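Local coordinates for bifunctional enzyme IspD/IspF (Campylobacter jejuni, PDB 1W55), which catalyses two steps of isoprenoid precursor synthesis, transferring the cytidylyl group of CTP to methylerythritol phosphate and, in its second half, cyclising phosphorylated CDP-methylerythritol with release of CMP, at residues A[252-257]-A[264-269]; A[288-293]-A[298-303]; A[228-233]-A[281-286]; A[236-241]-A[310-315]. All blocks are in the same frame, centred on the assembly; numbering follows the deposited sequence.

Contact 1 of 4, residues A[252-257]-A[264-269]. With C (cytidine-5'-monophosphate), chain C.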
loop_
_atom_site.group_PDB
_atom_site.type_symbol
_atom_site.label_atom_id
_atom_site.label_comp_id
_atom_site.label_asym_id
_atom_site.label_seq_id
_atom_site.Cartn_x
_atom_site.Cartn_y
_atom_site.Cartn_z
ATOM N N SER A 252 12.319 44.249 -10.123
ATOM C CA SER A 252 13.282 43.180 -9.876
ATOM C C SER A 252 12.543 41.883 -9.586
ATOM O O SER A 252 12.901 40.826 -10.101
ATOM C CB SER A 252 14.202 43.538 -8.706
ATOM O OG SER A 252 15.033 42.443 -8.362
ATOM N N LEU A 253 11.500 41.973 -8.770
ATOM C CA LEU A 253 10.729 40.803 -8.396
ATOM C C LEU A 253 10.003 40.173 -9.605
ATOM O O LEU A 253 9.969 38.953 -9.754
ATOM C CB LEU A 253 9.743 41.159 -7.292
ATOM C CG LEU A 253 8.839 40.039 -6.817
ATOM C CD1 LEU A 253 9.656 38.781 -6.401
ATOM C CD2 LEU A 253 7.954 40.564 -5.681
ATOM N N THR A 254 9.432 41.014 -10.460
ATOM C CA THR A 254 8.837 40.559 -11.713
ATOM C C THR A 254 9.841 39.730 -12.528
ATOM O O THR A 254 9.510 38.660 -13.021
ATOM C CB THR A 254 8.374 41.781 -12.518
ATOM O OG1 THR A 254 7.391 42.534 -11.754
ATOM C CG2 THR A 254 7.660 41.337 -13.782
ATOM N N ASP A 255 11.070 40.226 -12.659
ATOM C CA ASP A 255 12.113 39.488 -13.365
ATOM C C ASP A 255 12.378 38.106 -12.742
ATOM O O ASP A 255 12.533 37.133 -13.461
ATOM C CB ASP A 255 13.399 40.309 -13.422
ATOM C CG ASP A 255 13.584 41.017 -14.758
ATOM O OD1 ASP A 255 12.637 41.007 -15.570
ATOM O OD2 ASP A 255 14.642 41.614 -15.081
ATOM N N ALA A 256 12.402 38.018 -11.416
ATOM C CA ALA A 256 12.683 36.746 -10.748
ATOM C C ALA A 256 11.596 35.717 -11.010
ATOM O O ALA A 256 11.888 34.553 -11.287
ATOM C CB ALA A 256 12.908 36.942 -9.238
ATOM N N ILE A 257 10.343 36.160 -10.945
ATOM C CA ILE A 257 9.179 35.297 -11.165
ATOM C C ILE A 257 9.083 34.800 -12.606
ATOM O O ILE A 257 8.836 33.616 -12.847
ATOM C CB ILE A 257 7.874 36.045 -10.742
ATOM C CG1 ILE A 257 7.832 36.197 -9.213
ATOM C CG2 ILE A 257 6.634 35.275 -11.221
ATOM C CD1 ILE A 257 6.827 37.222 -8.687
ATOM N N GLY A 264 11.256 34.815 -19.858
ATOM C CA GLY A 264 11.965 35.993 -20.325
ATOM C C GLY A 264 12.265 36.986 -19.213
ATOM O O GLY A 264 12.715 36.601 -18.126
ATOM N N ASP A 265 12.036 38.268 -19.501
ATOM C CA ASP A 265 12.186 39.337 -18.510
ATOM C C ASP A 265 11.143 40.441 -18.708
ATOM O O ASP A 265 10.303 40.361 -19.613
ATOM C CB ASP A 265 13.630 39.882 -18.462
ATOM C CG ASP A 265 14.064 40.557 -19.751
ATOM O OD1 ASP A 265 15.263 40.441 -20.110
ATOM O OD2 ASP A 265 13.293 41.237 -20.464
ATOM N N ILE A 266 11.195 41.463 -17.863
ATOM C CA ILE A 266 10.136 42.467 -17.813
ATOM C C ILE A 266 10.023 43.282 -19.124
ATOM O O ILE A 266 8.918 43.618 -19.561
ATOM C CB ILE A 266 10.272 43.353 -16.545
ATOM C CG1 ILE A 266 8.990 44.179 -16.314
ATOM C CG2 ILE A 266 11.535 44.216 -16.600
ATOM C CD1 ILE A 266 8.922 44.907 -14.935
ATOM N N GLY A 267 11.171 43.544 -19.748
ATOM C CA GLY A 267 11.246 44.252 -21.009
ATOM C C GLY A 267 10.662 43.497 -22.182
ATOM O O GLY A 267 10.175 44.121 -23.115
ATOM N N GLU A 268 10.714 42.164 -22.140
ATOM C CA GLU A 268 10.073 41.328 -23.156
ATOM C C GLU A 268 8.555 41.280 -22.940
ATOM O O GLU A 268 7.790 41.195 -23.900
ATOM C CB GLU A 268 10.645 39.901 -23.143
ATOM C CG GLU A 268 12.178 39.805 -23.159
ATOM C CD GLU A 268 12.796 40.176 -24.507
ATOM O OE1 GLU A 268 12.139 39.942 -25.553
ATOM O OE2 GLU A 268 13.935 40.709 -24.525
ATOM N N LEU A 269 8.122 41.325 -21.680
ATOM C CA LEU A 269 6.694 41.266 -21.368
ATOM C C LEU A 269 6.015 42.641 -21.482
ATOM O O LEU A 269 4.897 42.734 -21.978
ATOM C CB LEU A 269 6.450 40.646 -19.982
ATOM C CG LEU A 269 4.996 40.429 -19.541
ATOM C CD1 LEU A 269 4.217 39.562 -20.541
ATOM C CD2 LEU A 269 4.919 39.826 -18.134
HETATM O OP3 C C . 15.708 47.894 -17.387
HETATM P P C C . 16.421 48.542 -18.535
HETATM O OP1 C C . 17.905 48.604 -18.359
HETATM O OP2 C C . 15.810 49.865 -18.894
HETATM O "O5'" C C . 16.180 47.564 -19.780
HETATM C "C5'" C C . 14.883 47.344 -20.318
HETATM C "C4'" C C . 14.842 46.000 -21.042
HETATM O "O4'" C C . 15.805 45.930 -22.105
HETATM C "C3'" C C . 15.158 44.789 -20.164
HETATM O "O3'" C C . 14.011 44.311 -19.466
HETATM C "C2'" C C . 15.669 43.768 -21.165
HETATM O "O2'" C C . 14.561 43.155 -21.820
HETATM C "C1'" C C . 16.327 44.598 -22.245
HETATM N N1 C C . 17.810 44.640 -22.254
HETATM C C2 C C . 18.541 43.844 -23.162
HETATM O O2 C C . 17.936 43.062 -23.927
HETATM N N3 C C . 19.898 43.906 -23.211
HETATM C C4 C C . 20.577 44.735 -22.383
HETATM N N4 C C . 21.936 44.804 -22.425
HETATM C C5 C C . 19.878 45.516 -21.473
HETATM C C6 C C . 18.484 45.464 -21.431
#
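Asp255, on helix 248-260, receives the backbone N-H of Ile266 at the start of the next short helix: Ile266 N lies 2.7 Å from Asp255 OD1, close to the line of that oxygen's C-O bond. This fastens the two helices together.

The neighbouring Asp265 can be followed outward. Its CB rests 3.3 Å from Asp255 OD1. CG then takes the position between the backbone N and carbonyl carbon (chi1 64°), which turns the carboxylate back over its own helix start and toward the nucleotide ribose. OD1 goes to the second subunit, in a salt bridge with its Lys318 and a bond from its Ala340 N. Asp265 OD2 caps the helix by accepting from Glu268 N at 3.2 Å. The ribose hydroxyl O2' of CMP also donates to Asp265 OD2, at 2.7 Å, and O3' does so weakly; a carboxylate oxygen can accept several bonds.

Thr254 CG2 touches Ile266 CD1 at 4.0 Å, the side chains crossing at about a right angle. Gly267, lacking a side chain, lets O3' approach Gly267 N, at 3.0 Å in a weak bond. An N-capping aspartate that also holds the ribose belongs here to the CMP site of the IspF half, at a subunit boundary.

Contact 2 of 4, residues A[288-293]-A[298-303]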
loop_
_atom_site.group_PDB
_atom_site.type_symbol
_atom_site.label_atom_id
_atom_site.label_comp_id
_atom_site.label_asym_id
_atom_site.label_seq_id
_atom_site.Cartn_x
_atom_site.Cartn_y
_atom_site.Cartn_z
ATOM N N GLN A 288 0.177 40.702 -13.024
ATOM C CA GLN A 288 -0.097 40.154 -14.351
ATOM C C GLN A 288 1.002 39.207 -14.826
ATOM O O GLN A 288 0.723 38.236 -15.531
ATOM C CB GLN A 288 -0.310 41.282 -15.365
ATOM C CG GLN A 288 -1.674 41.953 -15.256
ATOM C CD GLN A 288 -1.853 43.072 -16.267
ATOM O OE1 GLN A 288 -1.545 42.906 -17.448
ATOM N NE2 GLN A 288 -2.338 44.214 -15.807
ATOM N N ALA A 289 2.249 39.502 -14.455
ATOM C CA ALA A 289 3.366 38.612 -14.770
ATOM C C ALA A 289 3.215 37.258 -14.040
ATOM O O ALA A 289 3.437 36.203 -14.626
ATOM C CB ALA A 289 4.681 39.271 -14.408
ATOM N N TYR A 290 2.840 37.302 -12.763
ATOM C CA TYR A 290 2.556 36.089 -12.001
ATOM C C TYR A 290 1.366 35.305 -12.576
ATOM O O TYR A 290 1.379 34.067 -12.572
ATOM C CB TYR A 290 2.337 36.403 -10.516
ATOM C CG TYR A 290 2.240 35.164 -9.643
ATOM C CD1 TYR A 290 3.108 34.078 -9.834
ATOM C CD2 TYR A 290 1.273 35.070 -8.642
ATOM C CE1 TYR A 290 3.006 32.933 -9.055
ATOM C CE2 TYR A 290 1.173 33.930 -7.841
ATOM C CZ TYR A 290 2.045 32.868 -8.057
ATOM O OH TYR A 290 1.957 31.738 -7.282
ATOM N N ASP A 291 0.349 36.015 -13.074
ATOM C CA ASP A 291 -0.755 35.364 -13.787
ATOM C C ASP A 291 -0.242 34.532 -14.961
ATOM O O ASP A 291 -0.714 33.417 -15.177
ATOM C CB ASP A 291 -1.773 36.383 -14.317
ATOM C CG ASP A 291 -2.712 36.910 -13.237
ATOM O OD1 ASP A 291 -2.822 36.279 -12.154
ATOM O OD2 ASP A 291 -3.387 37.963 -13.403
ATOM N N LYS A 292 0.699 35.077 -15.729
ATOM C CA LYS A 292 1.306 34.330 -16.838
ATOM C C LYS A 292 1.967 33.033 -16.370
ATOM O O LYS A 292 1.864 32.002 -17.028
ATOM C CB LYS A 292 2.335 35.180 -17.594
ATOM C CG LYS A 292 1.746 36.351 -18.349
ATOM C CD LYS A 292 0.884 35.896 -19.530
ATOM C CE LYS A 292 -0.108 36.997 -19.924
ATOM N NZ LYS A 292 -0.479 36.978 -21.371
ATOM N N VAL A 293 2.623 33.106 -15.216
ATOM C CA VAL A 293 3.362 31.991 -14.636
ATOM C C VAL A 293 2.390 30.928 -14.131
ATOM O O VAL A 293 2.637 29.729 -14.260
ATOM C CB VAL A 293 4.288 32.508 -13.501
ATOM C CG1 VAL A 293 4.783 31.391 -12.624
ATOM C CG2 VAL A 293 5.447 33.318 -14.090
ATOM N N PHE A 298 2.696 26.841 -12.706
ATOM C CA PHE A 298 3.623 27.091 -11.613
ATOM C C PHE A 298 2.956 27.828 -10.458
ATOM O O PHE A 298 1.920 28.479 -10.636
ATOM C CB PHE A 298 4.798 27.926 -12.113
ATOM C CG PHE A 298 5.809 27.146 -12.893
ATOM C CD1 PHE A 298 5.923 27.311 -14.271
ATOM C CD2 PHE A 298 6.645 26.244 -12.254
ATOM C CE1 PHE A 298 6.861 26.592 -14.978
ATOM C CE2 PHE A 298 7.590 25.530 -12.954
ATOM C CZ PHE A 298 7.705 25.691 -14.309
ATOM N N GLU A 299 3.589 27.758 -9.291
ATOM C CA GLU A 299 3.092 28.383 -8.077
ATOM C C GLU A 299 4.299 28.799 -7.224
ATOM O O GLU A 299 5.276 28.055 -7.125
ATOM C CB GLU A 299 2.238 27.358 -7.326
ATOM C CG GLU A 299 1.587 27.858 -6.058
ATOM C CD GLU A 299 0.677 26.818 -5.417
ATOM O OE1 GLU A 299 0.540 25.697 -5.981
ATOM O OE2 GLU A 299 0.112 27.123 -4.339
ATOM N N LEU A 300 4.223 29.978 -6.612
ATOM C CA LEU A 300 5.295 30.476 -5.764
ATOM C C LEU A 300 5.392 29.743 -4.425
ATOM O O LEU A 300 4.383 29.443 -3.796
ATOM C CB LEU A 300 5.141 31.984 -5.525
ATOM C CG LEU A 300 5.699 32.929 -6.604
ATOM C CD1 LEU A 300 5.092 34.318 -6.452
ATOM C CD2 LEU A 300 7.224 33.016 -6.568
ATOM N N ILE A 301 6.617 29.463 -3.995
ATOM C CA ILE A 301 6.835 28.964 -2.645
ATOM C C ILE A 301 7.225 30.132 -1.764
ATOM O O ILE A 301 6.639 30.322 -0.699
ATOM C CB ILE A 301 7.921 27.850 -2.596
ATOM C CG1 ILE A 301 7.393 26.554 -3.230
ATOM C CG2 ILE A 301 8.364 27.606 -1.154
ATOM C CD1 ILE A 301 8.453 25.476 -3.398
ATOM N N ASN A 302 8.202 30.928 -2.196
ATOM C CA ASN A 302 8.631 32.053 -1.363
ATOM C C ASN A 302 9.392 33.089 -2.148
ATOM O O ASN A 302 9.816 32.825 -3.272
ATOM C CB ASN A 302 9.467 31.579 -0.162
ATOM C CG ASN A 302 10.927 31.287 -0.530
ATOM O OD1 ASN A 302 11.206 30.428 -1.360
ATOM N ND2 ASN A 302 11.855 32.018 0.082
ATOM N N ILE A 303 9.553 34.262 -1.534
ATOM C CA ILE A 303 10.243 35.393 -2.116
ATOM C C ILE A 303 11.228 35.941 -1.091
ATOM O O ILE A 303 10.874 36.139 0.077
ATOM C CB ILE A 303 9.230 36.488 -2.490
ATOM C CG1 ILE A 303 8.429 36.075 -3.724
ATOM C CG2 ILE A 303 9.921 37.855 -2.715
ATOM C CD1 ILE A 303 7.046 36.707 -3.768
#
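The ring of Tyr290 carries Leu300 on one face: the methyl CD1 stands 3.8 Å from the ring centroid, displaced toward the rim on the CE1 side, in a CH-pi contact. Around the ring of Phe298 the arrangement differs, for the carbonyl O of Val293 lies at its edge, near the ring plane. Phe211 meets that phenylalanine edge-to-face, and the ring of Tyr365 packs against it too.

Tyr290 does more than pack. Its CG is anti to the backbone N (chi1 -172°), which sends the ring from the helix flank across to the strand, where Tyr290 OH accepts from Leu300 N at 2.9 Å in a nearly straight bond (170°). Tyrosine suits the place because its ring offers a face to the leucine methyl while its hydroxyl meets a buried strand amide. A second bond, from Phe298 N to Val293 O at 3.3 Å, ties the strand's first residue to the helix. Beside it Val293 CG1 presses on Phe298 CB at 3.5 Å, the beta-branched side chain presenting a methyl to that residue.

Segments 288-293 and 298-303 approach with axes 8.4 Å apart and directions 122° apart. Helix 248-260 flanks helix 282-295 through Ile257 against Val293, helix 318-329 supplies Leu329 to both Tyr290 and Leu300, and strand 354-365 lies alongside in the sheet.

Contact 3 of 4, residues A[228-233]-A[281-286]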
loop_
_atom_site.group_PDB
_atom_site.type_symbol
_atom_site.label_atom_id
_atom_site.label_comp_id
_atom_site.label_asym_id
_atom_site.label_seq_id
_atom_site.Cartn_x
_atom_site.Cartn_y
_atom_site.Cartn_z
ATOM N N LEU A 228 8.228 54.836 -4.176
ATOM C CA LEU A 228 7.348 53.681 -4.008
ATOM C C LEU A 228 8.163 52.406 -4.175
ATOM O O LEU A 228 8.810 52.207 -5.204
ATOM C CB LEU A 228 6.236 53.689 -5.068
ATOM C CG LEU A 228 5.182 54.796 -5.078
ATOM C CD1 LEU A 228 4.165 54.503 -6.178
ATOM C CD2 LEU A 228 4.485 54.929 -3.733
ATOM N N LEU A 229 8.140 51.556 -3.163
ATOM C CA LEU A 229 8.809 50.267 -3.243
ATOM C C LEU A 229 7.806 49.208 -2.818
ATOM O O LEU A 229 7.205 49.312 -1.740
ATOM C CB LEU A 229 10.051 50.241 -2.354
ATOM C CG LEU A 229 11.223 51.159 -2.714
ATOM C CD1 LEU A 229 12.371 50.900 -1.738
ATOM C CD2 LEU A 229 11.681 50.975 -4.164
ATOM N N ALA A 230 7.610 48.207 -3.677
ATOM C CA ALA A 230 6.538 47.221 -3.503
ATOM C C ALA A 230 5.198 47.925 -3.272
ATOM O O ALA A 230 4.353 47.452 -2.496
ATOM C CB ALA A 230 6.861 46.241 -2.356
ATOM N N GLY A 231 5.020 49.058 -3.951
ATOM C CA GLY A 231 3.777 49.810 -3.908
ATOM C C GLY A 231 3.552 50.595 -2.625
ATOM O O GLY A 231 2.464 51.113 -2.408
ATOM N N VAL A 232 4.573 50.672 -1.778
ATOM C CA VAL A 232 4.483 51.319 -0.477
ATOM C C VAL A 232 5.297 52.614 -0.502
ATOM O O VAL A 232 6.454 52.616 -0.935
ATOM C CB VAL A 232 5.025 50.380 0.635
ATOM C CG1 VAL A 232 5.124 51.114 1.993
ATOM C CG2 VAL A 232 4.157 49.108 0.747
ATOM N N GLN A 233 4.704 53.718 -0.046
ATOM C CA GLN A 233 5.425 54.990 -0.060
ATOM C C GLN A 233 6.480 55.037 1.037
ATOM O O GLN A 233 6.167 54.916 2.226
ATOM C CB GLN A 233 4.486 56.196 0.037
ATOM C CG GLN A 233 5.216 57.512 -0.263
ATOM C CD GLN A 233 4.319 58.723 -0.193
ATOM O OE1 GLN A 233 4.399 59.505 0.758
ATOM N NE2 GLN A 233 3.465 58.889 -1.194
ATOM N N ASN A 281 0.814 51.034 -12.927
ATOM C CA ASN A 281 1.040 50.605 -11.558
ATOM C C ASN A 281 1.897 49.332 -11.608
ATOM O O ASN A 281 1.410 48.279 -12.034
ATOM C CB ASN A 281 -0.309 50.348 -10.881
ATOM C CG ASN A 281 -0.178 49.914 -9.429
ATOM O OD1 ASN A 281 0.843 49.368 -9.011
ATOM N ND2 ASN A 281 -1.233 50.141 -8.655
ATOM N N SER A 282 3.167 49.444 -11.202
ATOM C CA SER A 282 4.147 48.326 -11.229
ATOM C C SER A 282 3.731 47.058 -10.486
ATOM O O SER A 282 4.109 45.960 -10.873
ATOM C CB SER A 282 5.482 48.792 -10.663
ATOM O OG SER A 282 6.177 49.576 -11.613
ATOM N N MET A 283 2.957 47.223 -9.419
ATOM C CA MET A 283 2.429 46.106 -8.653
ATOM C C MET A 283 1.353 45.356 -9.451
ATOM O O MET A 283 1.192 44.142 -9.294
ATOM C CB MET A 283 1.865 46.590 -7.306
ATOM C CG MET A 283 2.935 47.045 -6.310
ATOM S SD MET A 283 4.217 45.777 -5.998
ATOM C CE MET A 283 3.424 44.744 -4.730
ATOM N N GLU A 284 0.625 46.085 -10.299
ATOM C CA GLU A 284 -0.344 45.471 -11.209
ATOM C C GLU A 284 0.386 44.722 -12.316
ATOM O O GLU A 284 -0.038 43.633 -12.711
ATOM C CB GLU A 284 -1.311 46.524 -11.785
ATOM C CG GLU A 284 -2.333 45.999 -12.801
ATOM C CD GLU A 284 -3.305 44.956 -12.239
ATOM O OE1 GLU A 284 -3.673 45.025 -11.039
ATOM O OE2 GLU A 284 -3.710 44.060 -13.011
ATOM N N LEU A 285 1.495 45.301 -12.788
ATOM C CA LEU A 285 2.357 44.654 -13.774
ATOM C C LEU A 285 2.938 43.367 -13.203
ATOM O O LEU A 285 2.975 42.348 -13.887
ATOM C CB LEU A 285 3.493 45.587 -14.212
ATOM C CG LEU A 285 3.151 46.897 -14.934
ATOM C CD1 LEU A 285 4.425 47.602 -15.378
ATOM C CD2 LEU A 285 2.230 46.670 -16.125
ATOM N N LEU A 286 3.387 43.435 -11.945
ATOM C CA LEU A 286 3.838 42.269 -11.186
ATOM C C LEU A 286 2.762 41.190 -11.109
ATOM O O LEU A 286 3.027 40.018 -11.389
ATOM C CB LEU A 286 4.264 42.679 -9.762
ATOM C CG LEU A 286 4.521 41.553 -8.748
ATOM C CD1 LEU A 286 5.656 40.603 -9.217
ATOM C CD2 LEU A 286 4.813 42.102 -7.344
#
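Across the contact the interaction is van der Waals, and Met283 supplies it. From the first turn of helix 282-295 this long side chain lies against the backbone of the hairpin turn at Ala230 and Gly231. Met283 CG comes 3.7 Å from Gly231 N. Farther out, Met283 SD is 3.6 Å from Ala230 C, and the methyl CE lies beside the carbonyl oxygen of the same residue. The chain is bent at chi2 and chi3 (-55° and -83°), which curls sulfur and methyl along the turn; the flexibility of methionine fits it to a surface of peptide groups. Glycine suits position 231, at positive phi and with Met283 CG close against its CA.

Hydrogen bonds shape each partner separately. Leu229 N to Val232 O and Val232 N to Leu229 O, both 3.0 Å, close the turn, while Asn281 OD1 accepts from Met283 N at 3.0 Å and caps the helix. Asparagine serves well as a cap because its short amide folds back on the first turn. Asp247 takes the N-H groups of Ala230 and Gly231, and Asn324 donates to Ala230 O. Next to Met283, Ser282 OG bonds to His251, a residue that probably binds the divalent metal.

The arrangement is a type I' beta turn joining strands 227-229 and 232-235 into a tight hairpin, its tip docked on an N-capped helix.

Contact 4 of 4, residues A[236-241]-A[310-315]. With C (cytidine-5'-monophosphate), chain B.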
loop_
_atom_site.group_PDB
_atom_site.type_symbol
_atom_site.label_atom_id
_atom_site.label_comp_id
_atom_site.label_asym_id
_atom_site.label_seq_id
_atom_site.Cartn_x
_atom_site.Cartn_y
_atom_site.Cartn_z
ATOM N N PRO A 236 8.387 60.932 0.547
ATOM C CA PRO A 236 7.502 61.787 -0.262
ATOM C C PRO A 236 8.139 62.398 -1.516
ATOM O O PRO A 236 7.391 62.733 -2.429
ATOM C CB PRO A 236 7.065 62.895 0.727
ATOM C CG PRO A 236 8.193 62.969 1.756
ATOM C CD PRO A 236 8.718 61.549 1.852
ATOM N N THR A 237 9.463 62.533 -1.573
ATOM C CA THR A 237 10.106 63.287 -2.653
ATOM C C THR A 237 11.356 62.627 -3.243
ATOM O O THR A 237 11.820 63.016 -4.313
ATOM C CB THR A 237 10.514 64.703 -2.158
ATOM O OG1 THR A 237 11.433 64.569 -1.071
ATOM C CG2 THR A 237 9.337 65.471 -1.547
ATOM N N MET A 238 11.928 61.662 -2.528
ATOM C CA MET A 238 13.195 61.056 -2.954
ATOM C C MET A 238 12.949 59.942 -3.977
ATOM O O MET A 238 13.304 58.778 -3.743
ATOM C CB MET A 238 13.991 60.525 -1.745
ATOM C CG MET A 238 15.490 60.429 -1.971
ATOM S SD MET A 238 16.369 59.421 -0.721
ATOM C CE MET A 238 16.193 60.356 0.746
ATOM N N GLY A 239 12.352 60.310 -5.107
ATOM C CA GLY A 239 11.934 59.344 -6.100
ATOM C C GLY A 239 12.991 58.912 -7.091
ATOM O O GLY A 239 14.082 59.482 -7.185
ATOM N N LEU A 240 12.656 57.878 -7.844
ATOM C CA LEU A 240 13.558 57.350 -8.852
ATOM C C LEU A 240 12.990 57.719 -10.204
ATOM O O LEU A 240 11.774 57.901 -10.343
ATOM C CB LEU A 240 13.722 55.823 -8.715
ATOM C CG LEU A 240 14.287 55.317 -7.379
ATOM C CD1 LEU A 240 13.841 53.872 -7.072
ATOM C CD2 LEU A 240 15.817 55.439 -7.356
ATOM N N LYS A 241 13.874 57.809 -11.187
ATOM C CA LYS A 241 13.528 58.296 -12.520
ATOM C C LYS A 241 12.855 57.248 -13.383
ATOM O O LYS A 241 13.291 56.088 -13.431
ATOM C CB LYS A 241 14.781 58.813 -13.241
ATOM C CG LYS A 241 15.314 60.113 -12.670
ATOM C CD LYS A 241 16.538 60.603 -13.427
ATOM C CE LYS A 241 17.128 61.818 -12.711
ATOM N NZ LYS A 241 18.357 62.342 -13.386
ATOM N N GLN A 310 21.752 53.315 0.003
ATOM C CA GLN A 310 22.337 54.133 1.060
ATOM C C GLN A 310 21.244 54.827 1.888
ATOM O O GLN A 310 21.326 54.863 3.124
ATOM C CB GLN A 310 23.331 55.137 0.471
ATOM C CG GLN A 310 24.346 55.663 1.469
ATOM C CD GLN A 310 25.234 54.579 2.062
ATOM O OE1 GLN A 310 25.809 53.770 1.339
ATOM N NE2 GLN A 310 25.362 54.579 3.383
ATOM N N SER A 311 20.213 55.329 1.202
ATOM C CA SER A 311 19.060 55.982 1.828
ATOM C C SER A 311 17.832 55.815 0.930
ATOM O O SER A 311 17.981 55.540 -0.259
ATOM C CB SER A 311 19.335 57.488 2.029
ATOM O OG SER A 311 20.529 57.704 2.763
ATOM N N PRO A 312 16.625 55.960 1.478
ATOM C CA PRO A 312 16.382 56.090 2.919
ATOM C C PRO A 312 16.366 54.740 3.616
ATOM O O PRO A 312 16.442 53.712 2.933
ATOM C CB PRO A 312 14.986 56.717 2.977
ATOM C CG PRO A 312 14.323 56.288 1.749
ATOM C CD PRO A 312 15.376 56.028 0.706
ATOM N N LYS A 313 16.284 54.752 4.946
ATOM C CA LYS A 313 16.196 53.534 5.750
ATOM C C LYS A 313 14.842 52.883 5.525
ATOM O O LYS A 313 13.812 53.541 5.611
ATOM C CB LYS A 313 16.399 53.837 7.245
ATOM C CG LYS A 313 17.506 52.993 7.883
ATOM C CD LYS A 313 17.284 52.730 9.370
ATOM C CE LYS A 313 18.115 51.526 9.864
ATOM N NZ LYS A 313 19.604 51.678 9.687
ATOM N N LEU A 314 14.857 51.587 5.229
ATOM C CA LEU A 314 13.644 50.846 4.887
ATOM C C LEU A 314 13.015 50.126 6.064
ATOM O O LEU A 314 11.937 49.555 5.938
ATOM C CB LEU A 314 13.938 49.835 3.769
ATOM C CG LEU A 314 14.409 50.398 2.426
ATOM C CD1 LEU A 314 14.421 49.286 1.412
ATOM C CD2 LEU A 314 13.508 51.529 1.952
ATOM N N LYS A 315 13.702 50.140 7.196
ATOM C CA LYS A 315 13.303 49.393 8.390
ATOM C C LYS A 315 11.804 49.448 8.714
ATOM O O LYS A 315 11.152 48.394 8.898
ATOM C CB LYS A 315 14.129 49.874 9.594
ATOM C CG LYS A 315 13.725 49.292 10.952
ATOM C CD LYS A 315 14.495 49.987 12.066
ATOM C CE LYS A 315 14.612 49.105 13.295
ATOM N NZ LYS A 315 13.402 49.132 14.166
HETATM O OP3 C B . 24.619 46.812 6.743
HETATM P P C B . 24.329 48.280 6.834
HETATM O OP1 C B . 24.320 48.971 5.509
HETATM O OP2 C B . 25.202 48.956 7.852
HETATM O "O5'" C B . 22.825 48.374 7.377
HETATM C "C5'" C B . 22.467 47.915 8.672
HETATM C "C4'" C B . 20.978 47.572 8.710
HETATM O "O4'" C B . 20.157 48.700 8.370
HETATM C "C3'" C B . 20.548 46.481 7.729
HETATM O "O3'" C B . 20.739 45.171 8.257
HETATM C "C2'" C B . 19.077 46.785 7.507
HETATM O "O2'" C B . 18.319 46.270 8.599
HETATM C "C1'" C B . 18.977 48.286 7.660
HETATM N N1 C B . 18.837 49.083 6.416
HETATM C C2 C B . 17.573 49.573 6.020
HETATM O O2 C B . 16.561 49.290 6.696
HETATM N N3 C B . 17.439 50.342 4.908
HETATM C C4 C B . 18.520 50.650 4.152
HETATM N N4 C B . 18.394 51.420 3.035
HETATM C C5 C B . 19.769 50.167 4.516
HETATM C C6 C B . 19.911 49.390 5.666
#
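The cytosine pocket of the IspF half is built in part from the loop 310-315, and Met238 touches the back of that loop at Pro312 and Ser311. Sulfur SD of Met238 lies 3.8 Å from Pro312 CD, and Met238 CE is 4.4 Å from Ser311 CB. With CG anti to the backbone N (chi1 -155°) the methionine reaches toward the loop and bends only at the thioether, chi3 -67°, where it meets the proline. Methionine suits this partly exposed place as a long apolar chain that can reach from one backbone to the other, Met238 CA and Pro312 CA being 8.3 Å apart.

Met238 is itself the centre of an inverse gamma turn, and the peptide between Ser311 and Pro312 is cis, a bond that proline tolerates readily and that kinks the loop. Behind the kink Leu227 and Ile234 of the hairpin also pack on Pro312, while Ser311 OG is bonded to Lys352.

On the nucleotide side the backbone reads the base. Leu314 N donates to cytosine N3 at 2.9 Å and 168°, and the base amino group N4 donates weakly to Pro312 O at 3.0 Å. A donor facing N3 and an acceptor facing N4 match the pattern of cytosine. Lys313 arches beside the nucleotide: Lys313 CG lies 3.9 Å from the base atom C2, and Lys313 NZ, swung round at chi4, makes a weak bond to the ribose O4' at 3.3 Å.

In the fold
All four contacts lie in the IspF half of the chain. Contacts 1 and 2 have centres about 11 Å apart and share a core, with Thr254 CG2 on Ala289 CB at 3.7 Å. Contact 3 uses the N-terminal end of helix 282-295, contact 2 a later part; contact 3 also adjoins contact 1 through Leu286, their centres about 14 Å apart. Contact 4 meets contact 3 where Leu229 packs on Leu314. Contacts 1 and 4, about 23 Å apart between centres, serve different CMP molecules: each nucleotide is bound at its ribose by Asp265 of one subunit and at its base by Leu314 of another. A magnesium ion lies about 6 Å from the side chain of Ile266.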